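Local atomic coordinates of pseudouridine synthase (Pyrococcus abyssi, PDB entry 2AUS), a protein that probably catalyses the isomerisation of uridine to pseudouridine in RNA as an archaeal Cbf5 enzyme of the TruB family. Residues W65-R68 with K74-H77; H117-E122 with D164-L169; A127-F132 with I158-I163. All coordinates share one frame; numbering follows the deposited sequence.

Contact 1 of 3, residues W65-R68 with K74-H77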
ATOM      1  N   TRP A  65      -7.144  -6.846  -9.682  1.00 45.26           N
ATOM      2  CA  TRP A  65      -7.448  -5.425  -9.868  1.00 45.58           C
ATOM      3  C   TRP A  65      -7.904  -5.156 -11.295  1.00 44.10           C
ATOM      4  O   TRP A  65      -8.837  -4.389 -11.534  1.00 44.73           O
ATOM      5  CB  TRP A  65      -6.221  -4.552  -9.582  1.00 47.69           C
ATOM      6  CG  TRP A  65      -5.867  -4.426  -8.133  1.00 54.43           C
ATOM      7  CD1 TRP A  65      -6.694  -4.633  -7.063  1.00 54.10           C
ATOM      8  CD2 TRP A  65      -4.611  -3.988  -7.592  1.00 56.71           C
ATOM      9  NE1 TRP A  65      -6.032  -4.349  -5.893  1.00 57.03           N
ATOM     10  CE2 TRP A  65      -4.753  -3.951  -6.186  1.00 57.36           C
ATOM     11  CE3 TRP A  65      -3.380  -3.621  -8.158  1.00 57.61           C
ATOM     12  CZ2 TRP A  65      -3.710  -3.559  -5.336  1.00 59.29           C
ATOM     13  CZ3 TRP A  65      -2.341  -3.230  -7.312  1.00 58.38           C
ATOM     14  CH2 TRP A  65      -2.515  -3.203  -5.915  1.00 58.84           C
ATOM     15  N   ILE A  66      -7.228  -5.781 -12.250  1.00 42.27           N
ATOM     16  CA  ILE A  66      -7.567  -5.596 -13.650  1.00 40.89           C
ATOM     17  C   ILE A  66      -8.995  -6.089 -13.931  1.00 40.33           C
ATOM     18  O   ILE A  66      -9.745  -5.445 -14.663  1.00 37.98           O
ATOM     19  CB  ILE A  66      -6.528  -6.310 -14.548  1.00 39.07           C
ATOM     20  CG1 ILE A  66      -5.250  -5.464 -14.598  1.00 38.77           C
ATOM     21  CG2 ILE A  66      -7.089  -6.553 -15.936  1.00 38.44           C
ATOM     22  CD1 ILE A  66      -4.092  -6.133 -15.288  1.00 37.62           C
ATOM     23  N   LYS A  67      -9.375  -7.212 -13.328  1.00 38.88           N
ATOM     24  CA  LYS A  67     -10.719  -7.748 -13.525  1.00 40.86           C
ATOM     25  C   LYS A  67     -11.761  -6.782 -12.966  1.00 41.82           C
ATOM     26  O   LYS A  67     -12.834  -6.603 -13.553  1.00 42.58           O
ATOM     27  CB  LYS A  67     -10.865  -9.119 -12.855  1.00 40.03           C
ATOM     28  CG  LYS A  67      -9.896 -10.168 -13.391  1.00 41.78           C
ATOM     29  CD  LYS A  67     -10.385 -11.592 -13.147  1.00 43.85           C
ATOM     30  CE  LYS A  67     -10.470 -11.924 -11.670  1.00 48.08           C
ATOM     31  NZ  LYS A  67     -11.004 -13.302 -11.447  1.00 48.55           N
ATOM     32  N   ARG A  68     -11.439  -6.146 -11.842  1.00 41.63           N
ATOM     33  CA  ARG A  68     -12.353  -5.200 -11.224  1.00 42.56           C
ATOM     34  C   ARG A  68     -12.469  -3.937 -12.061  1.00 40.73           C
ATOM     35  O   ARG A  68     -13.566  -3.463 -12.316  1.00 39.78           O
ATOM     36  CB  ARG A  68     -11.891  -4.840  -9.808  1.00 46.46           C
ATOM     37  CG  ARG A  68     -11.773  -6.044  -8.896  1.00 52.76           C
ATOM     38  CD  ARG A  68     -11.731  -5.661  -7.426  1.00 57.76           C
ATOM     39  NE  ARG A  68     -11.587  -6.857  -6.595  1.00 64.13           N
ATOM     40  CZ  ARG A  68     -10.419  -7.404  -6.262  1.00 66.85           C
ATOM     41  NH1 ARG A  68      -9.281  -6.860  -6.676  1.00 67.99           N
ATOM     42  NH2 ARG A  68     -10.387  -8.512  -5.532  1.00 66.96           N
ATOM     43  N   LYS A  74     -13.024 -13.138 -16.214  1.00 46.53           N
ATOM     44  CA  LYS A  74     -11.770 -13.891 -16.231  1.00 45.18           C
ATOM     45  C   LYS A  74     -10.595 -13.086 -16.775  1.00 43.27           C
ATOM     46  O   LYS A  74     -10.766 -12.172 -17.580  1.00 42.87           O
ATOM     47  CB  LYS A  74     -11.917 -15.148 -17.096  1.00 49.93           C
ATOM     48  CG  LYS A  74     -13.014 -16.101 -16.666  1.00 56.87           C
ATOM     49  CD  LYS A  74     -12.703 -16.730 -15.315  1.00 63.86           C
ATOM     50  CE  LYS A  74     -13.829 -17.655 -14.853  1.00 65.71           C
ATOM     51  NZ  LYS A  74     -13.501 -18.298 -13.542  1.00 69.37           N
ATOM     52  N   ALA A  75      -9.402 -13.457 -16.332  1.00 40.74           N
ATOM     53  CA  ALA A  75      -8.162 -12.828 -16.761  1.00 40.52           C
ATOM     54  C   ALA A  75      -7.048 -13.671 -16.169  1.00 40.23           C
ATOM     55  O   ALA A  75      -7.261 -14.355 -15.177  1.00 38.68           O
ATOM     56  CB  ALA A  75      -8.071 -11.402 -16.242  1.00 38.17           C
ATOM     57  N   GLY A  76      -5.868 -13.622 -16.780  1.00 40.60           N
ATOM     58  CA  GLY A  76      -4.742 -14.392 -16.284  1.00 41.59           C
ATOM     59  C   GLY A  76      -3.430 -13.797 -16.756  1.00 42.64           C
ATOM     60  O   GLY A  76      -3.347 -13.226 -17.845  1.00 43.68           O
ATOM     61  N   HIS A  77      -2.390 -13.923 -15.946  1.00 43.32           N
ATOM     62  CA  HIS A  77      -1.101 -13.373 -16.324  1.00 44.08           C
ATOM     63  C   HIS A  77      -0.147 -14.424 -16.863  1.00 44.84           C
ATOM     64  O   HIS A  77      -0.292 -15.618 -16.602  1.00 44.11           O
ATOM     65  CB  HIS A  77      -0.448 -12.667 -15.132  1.00 46.98           C
ATOM     66  CG  HIS A  77      -0.048 -13.591 -14.024  1.00 49.47           C
ATOM     67  ND1 HIS A  77      -0.939 -14.056 -13.081  1.00 50.61           N
ATOM     68  CD2 HIS A  77       1.149 -14.146 -13.716  1.00 51.43           C
ATOM     69  CE1 HIS A  77      -0.309 -14.854 -12.237  1.00 50.57           C
ATOM     70  NE2 HIS A  77       0.959 -14.925 -12.600  1.00 52.81           N
TER
HETATM   71  O   HOH W   1     -10.056 -15.239 -13.714  1.00 52.33           O

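Contact 2 of 3, residues H117-E122 with D164-L169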
ATOM      1  N   HIS A 117      28.514  -7.327  -1.725  1.00 53.15           N
ATOM      2  CA  HIS A 117      28.755  -7.264  -0.290  1.00 55.06           C
ATOM      3  C   HIS A 117      30.207  -6.950   0.058  1.00 55.18           C
ATOM      4  O   HIS A 117      30.586  -6.929   1.228  1.00 55.10           O
ATOM      5  CB  HIS A 117      28.318  -8.578   0.361  1.00 57.48           C
ATOM      6  CG  HIS A 117      26.844  -8.824   0.282  1.00 61.77           C
ATOM      7  ND1 HIS A 117      25.917  -7.986   0.866  1.00 63.97           N
ATOM      8  CD2 HIS A 117      26.132  -9.805  -0.325  1.00 63.31           C
ATOM      9  CE1 HIS A 117      24.700  -8.439   0.624  1.00 63.35           C
ATOM     10  NE2 HIS A 117      24.802  -9.542  -0.097  1.00 63.57           N
ATOM     11  N   GLY A 118      31.010  -6.695  -0.969  1.00 55.30           N
ATOM     12  CA  GLY A 118      32.407  -6.369  -0.767  1.00 55.31           C
ATOM     13  C   GLY A 118      32.928  -5.619  -1.972  1.00 56.29           C
ATOM     14  O   GLY A 118      32.404  -5.779  -3.076  1.00 56.09           O
ATOM     15  N   ASP A 119      33.957  -4.801  -1.774  1.00 57.89           N
ATOM     16  CA  ASP A 119      34.523  -4.023  -2.869  1.00 59.15           C
ATOM     17  C   ASP A 119      35.210  -4.894  -3.916  1.00 59.40           C
ATOM     18  O   ASP A 119      35.992  -5.787  -3.591  1.00 60.66           O
ATOM     19  CB  ASP A 119      35.511  -2.993  -2.325  1.00 61.60           C
ATOM     20  CG  ASP A 119      34.909  -2.134  -1.232  1.00 64.38           C
ATOM     21  OD1 ASP A 119      33.783  -1.633  -1.423  1.00 64.71           O
ATOM     22  OD2 ASP A 119      35.564  -1.966  -0.179  1.00 67.08           O
ATOM     23  N   VAL A 120      34.896  -4.625  -5.178  1.00 59.03           N
ATOM     24  CA  VAL A 120      35.453  -5.354  -6.304  1.00 58.41           C
ATOM     25  C   VAL A 120      35.804  -4.338  -7.383  1.00 60.12           C
ATOM     26  O   VAL A 120      35.018  -3.438  -7.674  1.00 60.83           O
ATOM     27  CB  VAL A 120      34.427  -6.362  -6.890  1.00 57.13           C
ATOM     28  CG1 VAL A 120      35.052  -7.136  -8.044  1.00 53.80           C
ATOM     29  CG2 VAL A 120      33.945  -7.319  -5.804  1.00 53.98           C
ATOM     30  N   PRO A 121      36.999  -4.457  -7.979  1.00 61.53           N
ATOM     31  CA  PRO A 121      37.419  -3.526  -9.030  1.00 61.98           C
ATOM     32  C   PRO A 121      36.447  -3.564 -10.205  1.00 63.22           C
ATOM     33  O   PRO A 121      35.968  -4.633 -10.585  1.00 62.16           O
ATOM     34  CB  PRO A 121      38.807  -4.036  -9.404  1.00 61.93           C
ATOM     35  CG  PRO A 121      39.312  -4.584  -8.106  1.00 62.50           C
ATOM     36  CD  PRO A 121      38.109  -5.346  -7.597  1.00 62.67           C
ATOM     37  N   GLU A 122      36.166  -2.397 -10.777  1.00 64.28           N
ATOM     38  CA  GLU A 122      35.239  -2.300 -11.895  1.00 65.91           C
ATOM     39  C   GLU A 122      35.616  -3.212 -13.062  1.00 66.76           C
ATOM     40  O   GLU A 122      34.744  -3.783 -13.718  1.00 66.67           O
ATOM     41  CB  GLU A 122      35.149  -0.850 -12.376  1.00 67.24           C
ATOM     42  CG  GLU A 122      34.105  -0.638 -13.459  1.00 71.98           C
ATOM     43  CD  GLU A 122      33.947   0.820 -13.860  1.00 75.16           C
ATOM     44  OE1 GLU A 122      33.610   1.651 -12.984  1.00 76.08           O
ATOM     45  OE2 GLU A 122      34.151   1.129 -15.056  1.00 76.82           O
ATOM     46  N   ASP A 164      28.646   1.695  -9.790  1.00 49.74           N
ATOM     47  CA  ASP A 164      29.026   2.702  -8.810  1.00 49.22           C
ATOM     48  C   ASP A 164      29.420   1.976  -7.525  1.00 48.18           C
ATOM     49  O   ASP A 164      28.573   1.656  -6.687  1.00 46.50           O
ATOM     50  CB  ASP A 164      27.875   3.673  -8.526  1.00 51.36           C
ATOM     51  CG  ASP A 164      28.332   4.910  -7.740  1.00 54.29           C
ATOM     52  OD1 ASP A 164      29.337   4.814  -6.994  1.00 53.66           O
ATOM     53  OD2 ASP A 164      27.683   5.974  -7.854  1.00 52.86           O
ATOM     54  N   GLY A 165      30.712   1.702  -7.386  1.00 47.86           N
ATOM     55  CA  GLY A 165      31.194   1.016  -6.206  1.00 48.59           C
ATOM     56  C   GLY A 165      30.655  -0.398  -6.092  1.00 49.33           C
ATOM     57  O   GLY A 165      31.022  -1.280  -6.866  1.00 49.81           O
ATOM     58  N   ARG A 166      29.770  -0.614  -5.129  1.00 49.81           N
ATOM     59  CA  ARG A 166      29.193  -1.928  -4.914  1.00 50.52           C
ATOM     60  C   ARG A 166      27.883  -2.137  -5.653  1.00 50.56           C
ATOM     61  O   ARG A 166      27.321  -3.234  -5.628  1.00 51.06           O
ATOM     62  CB  ARG A 166      28.972  -2.158  -3.423  1.00 51.77           C
ATOM     63  CG  ARG A 166      30.250  -2.110  -2.624  1.00 56.08           C
ATOM     64  CD  ARG A 166      30.065  -2.720  -1.265  1.00 58.12           C
ATOM     65  NE  ARG A 166      31.324  -2.751  -0.537  1.00 61.52           N
ATOM     66  CZ  ARG A 166      31.460  -3.266   0.679  1.00 63.36           C
ATOM     67  NH1 ARG A 166      30.407  -3.794   1.297  1.00 62.86           N
ATOM     68  NH2 ARG A 166      32.644  -3.247   1.278  1.00 63.34           N
ATOM     69  N   ASP A 167      27.395  -1.090  -6.309  1.00 50.05           N
ATOM     70  CA  ASP A 167      26.137  -1.178  -7.035  1.00 50.09           C
ATOM     71  C   ASP A 167      26.347  -1.366  -8.526  1.00 47.75           C
ATOM     72  O   ASP A 167      27.065  -0.603  -9.177  1.00 47.74           O
ATOM     73  CB  ASP A 167      25.290   0.066  -6.770  1.00 53.47           C
ATOM     74  CG  ASP A 167      24.819   0.151  -5.324  1.00 56.90           C
ATOM     75  OD1 ASP A 167      24.084  -0.759  -4.879  1.00 56.76           O
ATOM     76  OD2 ASP A 167      25.189   1.130  -4.638  1.00 59.89           O
ATOM     77  N   VAL A 168      25.715  -2.403  -9.057  1.00 45.43           N
ATOM     78  CA  VAL A 168      25.834  -2.719 -10.470  1.00 43.29           C
ATOM     79  C   VAL A 168      24.456  -2.780 -11.096  1.00 41.79           C
ATOM     80  O   VAL A 168      23.630  -3.605 -10.720  1.00 40.39           O
ATOM     81  CB  VAL A 168      26.549  -4.079 -10.679  1.00 43.63           C
ATOM     82  CG1 VAL A 168      26.721  -4.364 -12.172  1.00 42.11           C
ATOM     83  CG2 VAL A 168      27.901  -4.062  -9.983  1.00 42.79           C
ATOM     84  N   LEU A 169      24.212  -1.879 -12.039  1.00 41.71           N
ATOM     85  CA  LEU A 169      22.943  -1.820 -12.747  1.00 42.21           C
ATOM     86  C   LEU A 169      23.177  -2.488 -14.103  1.00 43.59           C
ATOM     87  O   LEU A 169      23.999  -2.023 -14.898  1.00 44.86           O
ATOM     88  CB  LEU A 169      22.514  -0.359 -12.939  1.00 40.22           C
ATOM     89  CG  LEU A 169      21.253  -0.103 -13.770  1.00 41.67           C
ATOM     90  CD1 LEU A 169      20.024  -0.625 -13.037  1.00 38.20           C
ATOM     91  CD2 LEU A 169      21.110   1.396 -14.038  1.00 41.37           C
TER
HETATM   92  O   HOH W   2      33.083  -2.555  -5.590  1.00 60.24           O

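Contact 3 of 3, residues A127-F132 with I158-I163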
ATOM      1  N   ALA A 127      34.458  -8.277 -16.303  1.00 67.22           N
ATOM      2  CA  ALA A 127      34.979  -9.517 -16.864  1.00 67.82           C
ATOM      3  C   ALA A 127      34.172 -10.723 -16.402  1.00 68.10           C
ATOM      4  O   ALA A 127      33.842 -11.599 -17.202  1.00 68.88           O
ATOM      5  CB  ALA A 127      36.444  -9.690 -16.479  1.00 67.02           C
ATOM      6  N   VAL A 128      33.856 -10.764 -15.112  1.00 68.35           N
ATOM      7  CA  VAL A 128      33.096 -11.869 -14.543  1.00 68.52           C
ATOM      8  C   VAL A 128      31.659 -11.923 -15.047  1.00 69.13           C
ATOM      9  O   VAL A 128      31.114 -13.004 -15.277  1.00 69.23           O
ATOM     10  CB  VAL A 128      33.069 -11.789 -13.009  1.00 68.10           C
ATOM     11  CG1 VAL A 128      32.149 -12.856 -12.445  1.00 67.54           C
ATOM     12  CG2 VAL A 128      34.476 -11.966 -12.470  1.00 69.24           C
ATOM     13  N   MET A 129      31.040 -10.761 -15.212  1.00 68.82           N
ATOM     14  CA  MET A 129      29.667 -10.723 -15.690  1.00 69.29           C
ATOM     15  C   MET A 129      29.621 -10.955 -17.187  1.00 69.86           C
ATOM     16  O   MET A 129      28.549 -11.055 -17.783  1.00 70.65           O
ATOM     17  CB  MET A 129      29.016  -9.389 -15.334  1.00 67.90           C
ATOM     18  CG  MET A 129      28.677  -9.272 -13.862  1.00 66.57           C
ATOM     19  SD  MET A 129      27.869  -7.729 -13.466  1.00 67.14           S
ATOM     20  CE  MET A 129      26.242  -7.995 -14.207  1.00 65.41           C
ATOM     21  N   LYS A 130      30.797 -11.043 -17.794  1.00 69.99           N
ATOM     22  CA  LYS A 130      30.887 -11.287 -19.223  1.00 70.94           C
ATOM     23  C   LYS A 130      30.914 -12.800 -19.422  1.00 70.27           C
ATOM     24  O   LYS A 130      30.449 -13.315 -20.434  1.00 70.41           O
ATOM     25  CB  LYS A 130      32.161 -10.655 -19.791  1.00 72.27           C
ATOM     26  CG  LYS A 130      32.245 -10.667 -21.309  1.00 73.66           C
ATOM     27  CD  LYS A 130      31.132  -9.831 -21.927  1.00 75.52           C
ATOM     28  CE  LYS A 130      31.201  -9.832 -23.451  1.00 75.90           C
ATOM     29  NZ  LYS A 130      30.082  -9.052 -24.058  1.00 74.64           N
ATOM     30  N   GLU A 131      31.441 -13.507 -18.428  1.00 69.50           N
ATOM     31  CA  GLU A 131      31.541 -14.959 -18.486  1.00 69.88           C
ATOM     32  C   GLU A 131      30.237 -15.659 -18.108  1.00 68.78           C
ATOM     33  O   GLU A 131      30.100 -16.864 -18.314  1.00 69.19           O
ATOM     34  CB  GLU A 131      32.658 -15.448 -17.558  1.00 72.36           C
ATOM     35  CG  GLU A 131      32.281 -15.431 -16.082  1.00 75.86           C
ATOM     36  CD  GLU A 131      33.411 -15.867 -15.169  1.00 77.45           C
ATOM     37  OE1 GLU A 131      34.482 -15.219 -15.190  1.00 77.83           O
ATOM     38  OE2 GLU A 131      33.226 -16.859 -14.431  1.00 79.01           O
ATOM     39  N   PHE A 132      29.288 -14.922 -17.537  1.00 66.91           N
ATOM     40  CA  PHE A 132      28.015 -15.527 -17.159  1.00 63.51           C
ATOM     41  C   PHE A 132      27.036 -15.588 -18.317  1.00 62.84           C
ATOM     42  O   PHE A 132      25.945 -16.144 -18.190  1.00 62.39           O
ATOM     43  CB  PHE A 132      27.379 -14.799 -15.976  1.00 59.87           C
ATOM     44  CG  PHE A 132      27.777 -15.366 -14.651  1.00 57.89           C
ATOM     45  CD1 PHE A 132      28.973 -14.991 -14.049  1.00 56.86           C
ATOM     46  CD2 PHE A 132      26.985 -16.324 -14.031  1.00 56.39           C
ATOM     47  CE1 PHE A 132      29.376 -15.566 -12.847  1.00 57.67           C
ATOM     48  CE2 PHE A 132      27.378 -16.906 -12.831  1.00 57.41           C
ATOM     49  CZ  PHE A 132      28.578 -16.526 -12.236  1.00 58.34           C
ATOM     50  N   ILE A 158      24.315 -10.024 -21.034  1.00 51.36           N
ATOM     51  CA  ILE A 158      24.390  -9.270 -19.799  1.00 53.29           C
ATOM     52  C   ILE A 158      25.073  -7.970 -20.174  1.00 54.91           C
ATOM     53  O   ILE A 158      26.265  -7.950 -20.472  1.00 55.49           O
ATOM     54  CB  ILE A 158      25.236  -9.982 -18.730  1.00 53.07           C
ATOM     55  CG1 ILE A 158      24.503 -11.225 -18.229  1.00 53.20           C
ATOM     56  CG2 ILE A 158      25.516  -9.034 -17.576  1.00 52.69           C
ATOM     57  CD1 ILE A 158      25.260 -11.991 -17.161  1.00 54.46           C
ATOM     58  N   GLU A 159      24.302  -6.891 -20.183  1.00 55.63           N
ATOM     59  CA  GLU A 159      24.812  -5.576 -20.525  1.00 55.65           C
ATOM     60  C   GLU A 159      24.867  -4.693 -19.279  1.00 54.87           C
ATOM     61  O   GLU A 159      23.837  -4.307 -18.731  1.00 53.57           O
ATOM     62  CB  GLU A 159      23.909  -4.945 -21.581  1.00 59.14           C
ATOM     63  CG  GLU A 159      24.049  -3.439 -21.709  1.00 65.35           C
ATOM     64  CD  GLU A 159      22.938  -2.830 -22.547  1.00 68.90           C
ATOM     65  OE1 GLU A 159      21.751  -3.111 -22.261  1.00 70.23           O
ATOM     66  OE2 GLU A 159      23.251  -2.061 -23.482  1.00 71.86           O
ATOM     67  N   ILE A 160      26.077  -4.386 -18.827  1.00 54.60           N
ATOM     68  CA  ILE A 160      26.248  -3.537 -17.656  1.00 54.66           C
ATOM     69  C   ILE A 160      25.968  -2.092 -18.040  1.00 54.21           C
ATOM     70  O   ILE A 160      26.635  -1.525 -18.905  1.00 54.27           O
ATOM     71  CB  ILE A 160      27.676  -3.648 -17.094  1.00 54.44           C
ATOM     72  CG1 ILE A 160      27.909  -5.070 -16.581  1.00 55.23           C
ATOM     73  CG2 ILE A 160      27.880  -2.628 -15.979  1.00 55.47           C
ATOM     74  CD1 ILE A 160      29.292  -5.320 -16.038  1.00 56.73           C
ATOM     75  N   LEU A 161      24.960  -1.510 -17.405  1.00 54.31           N
ATOM     76  CA  LEU A 161      24.585  -0.134 -17.675  1.00 54.16           C
ATOM     77  C   LEU A 161      25.478   0.799 -16.873  1.00 55.37           C
ATOM     78  O   LEU A 161      26.163   1.652 -17.437  1.00 55.34           O
ATOM     79  CB  LEU A 161      23.117   0.099 -17.309  1.00 54.57           C
ATOM     80  CG  LEU A 161      22.083  -0.716 -18.105  1.00 55.13           C
ATOM     81  CD1 LEU A 161      20.686  -0.391 -17.606  1.00 55.76           C
ATOM     82  CD2 LEU A 161      22.196  -0.396 -19.593  1.00 56.30           C
ATOM     83  N   GLU A 162      25.488   0.628 -15.555  1.00 55.04           N
ATOM     84  CA  GLU A 162      26.311   1.472 -14.702  1.00 54.79           C
ATOM     85  C   GLU A 162      26.906   0.717 -13.524  1.00 53.31           C
ATOM     86  O   GLU A 162      26.324  -0.243 -13.020  1.00 51.72           O
ATOM     87  CB  GLU A 162      25.494   2.651 -14.164  1.00 56.59           C
ATOM     88  CG  GLU A 162      24.845   3.517 -15.228  1.00 59.48           C
ATOM     89  CD  GLU A 162      24.147   4.726 -14.636  1.00 59.54           C
ATOM     90  OE1 GLU A 162      23.801   4.678 -13.437  1.00 59.23           O
ATOM     91  OE2 GLU A 162      23.931   5.713 -15.374  1.00 60.99           O
ATOM     92  N   ILE A 163      28.076   1.171 -13.090  1.00 52.02           N
ATOM     93  CA  ILE A 163      28.750   0.580 -11.946  1.00 51.63           C
ATOM     94  C   ILE A 163      29.174   1.700 -11.008  1.00 51.06           C
ATOM     95  O   ILE A 163      29.959   2.565 -11.393  1.00 51.99           O
ATOM     96  CB  ILE A 163      30.022  -0.190 -12.351  1.00 51.33           C
ATOM     97  CG1 ILE A 163      29.662  -1.391 -13.226  1.00 52.19           C
ATOM     98  CG2 ILE A 163      30.769  -0.636 -11.097  1.00 51.51           C
ATOM     99  CD1 ILE A 163      30.860  -2.179 -13.708  1.00 50.92           C
TER

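Contact 1 of 3, residues W65-R68 with K74-H77
The side chain of K67 lies along the start of strand 75-77, where it meets the methyl group of A75 and the backbone just before it. W65 and I66 come just before it on helix 59-69. W65 turns elsewhere, and its ring meets an aromatic side chain of another protein chain in the assembly, the planes inclined by about 55°. I66 does point toward the strand, but its end stays short of contact, with I66 CG2 5.0 Å from A75 CB.

K67 makes the contact. Its CG stands 3.6 Å from A75 CB, and its CD lies 3.9 Å from K74 C, so the aliphatic part of the lysine rests alongside both the methyl group and the K74-A75 peptide. The chain then bends at chi3 (-64°), which brings the amine back to one water molecule. K67 NZ donates to that water at 3.1 Å. The same water accepts from the backbone A75 N at 3.2 Å and bridges the two segments, which make no direct hydrogen bond. K67 NZ and K74 NZ are 6.0 Å apart, and their like charges would probably disfavour a closer approach.

This is a modest surface contact, burying 124 Å² in all, in the short connection from helix 59-69 to strand 75-77. On the strand side, A75 also touches V63 of the same helix, G76 pairs through its backbone with A92 of strand 88-93, and K74 pairs with E94. Helix 217-228 packs against W65 and I66.

Contact 2 of 3, residues H117-E122 with D164-L169
R166 sits in the type II' turn of a two-residue beta hairpin and reaches across to H117, G118 and D119 in the loop between strand 108-116 and helix 122-131. The turn runs from D164 to D167, closed by reciprocal backbone bonds, D164 N to D167 O at 2.9 Å and D167 N to D164 O at 3.0 Å. G165 takes the positive-phi corner (65°) that favours glycine. R166 follows it, and its side chain is extended from CG to NE, which carries the guanidinium group to the loop.

There the flat group is met in two ways. G118 CA lies over one face, 3.6 Å from R166 CZ, with H117 C over the same face. At the edge, R166 NE donates to D119 OD1 in a nearly straight salt-bridge hydrogen bond (2.8 Å, 168°). The oxygen lies in the guanidinium plane, yet the N-H arrives from above the carboxylate plane, the two planes being 62° apart. One oxygen is therefore gripped by one N-H, rather than both oxygens lying level with two nitrogens.

R166 also touches H115, and its backbone bonds to L116, so the turn is tied to strand 108-116 as well. A second link between turn and loop uses a water: V120 N donates to it at 2.8 Å, and it donates to G165 O at 2.7 Å.

Contact 3 of 3, residues A127-F132 with I158-I163
M129 of helix 122-131 and I158 and I160 of strand 152-164 pack together where the helix lies against the antiparallel beta sheet. The contact is apolar and partly buried, enclosing 240 Å² between the two segments.

The M129 thioether bends at chi3 (72°), so the sulfur rests mainly on I160 and the methyl comes closest to I158. M129 SD lies 3.8 Å from I160 CD1, whereas M129 CE turns to I158 CG2 at 3.6 Å. The methionine runs at about a right angle to I158 and slantwise over I160. F170 of strand 167-174 also touches M129, which thus spans two adjoining strands of the sheet.

Aliphatic contacts of I158 with F132 form the second group. I158 divides its branches: with CG1 placed anti to the carbonyl carbon (chi1 -70°), CD1 extends to F132 CB, 3.7 Å away, while CG2 remains with the methionine methyl. Beyond CB the F132 ring leads away from the strand and packs on H186 and A190 of helix 180-191. Putting an alanine at I158 would take away both branches and would probably leave F132 CB without its partner on this strand and M129 CE with I160 alone, opening a gap beside M129 and F132.

Polar groups add little directly between the segments. I158 N is hydrogen-bonded to E133 OE2, a link between the strand and the residue following F132. The backbone of M129 joins the packing through van der Waals contact, its carbonyl O resting 3.5 Å from I158 CD1.

How the contacts relate
Contact 1 comes first along the chain and stands apart, its centre about 40 Å from that of contact 2 and about 37 Å from that of contact 3. It belongs with the mixed sheet containing strands 75-77 and 88-93. Contacts 2 and 3, with centres about 12 Å apart, share the antiparallel sheet, and the loop of contact 2 leads into helix 122-131, which carries one side of contact 3: the chain opens contact 2, forms all of contact 3, then returns to contact 2. They touch directly. L169 pairs with L161 and E162 at a classic beta bulge, and E122 CG packs on I163 CD1. Loop, helix and hairpin thus form one packed unit, while all three contacts lie essentially in the TruB-family N-terminal region.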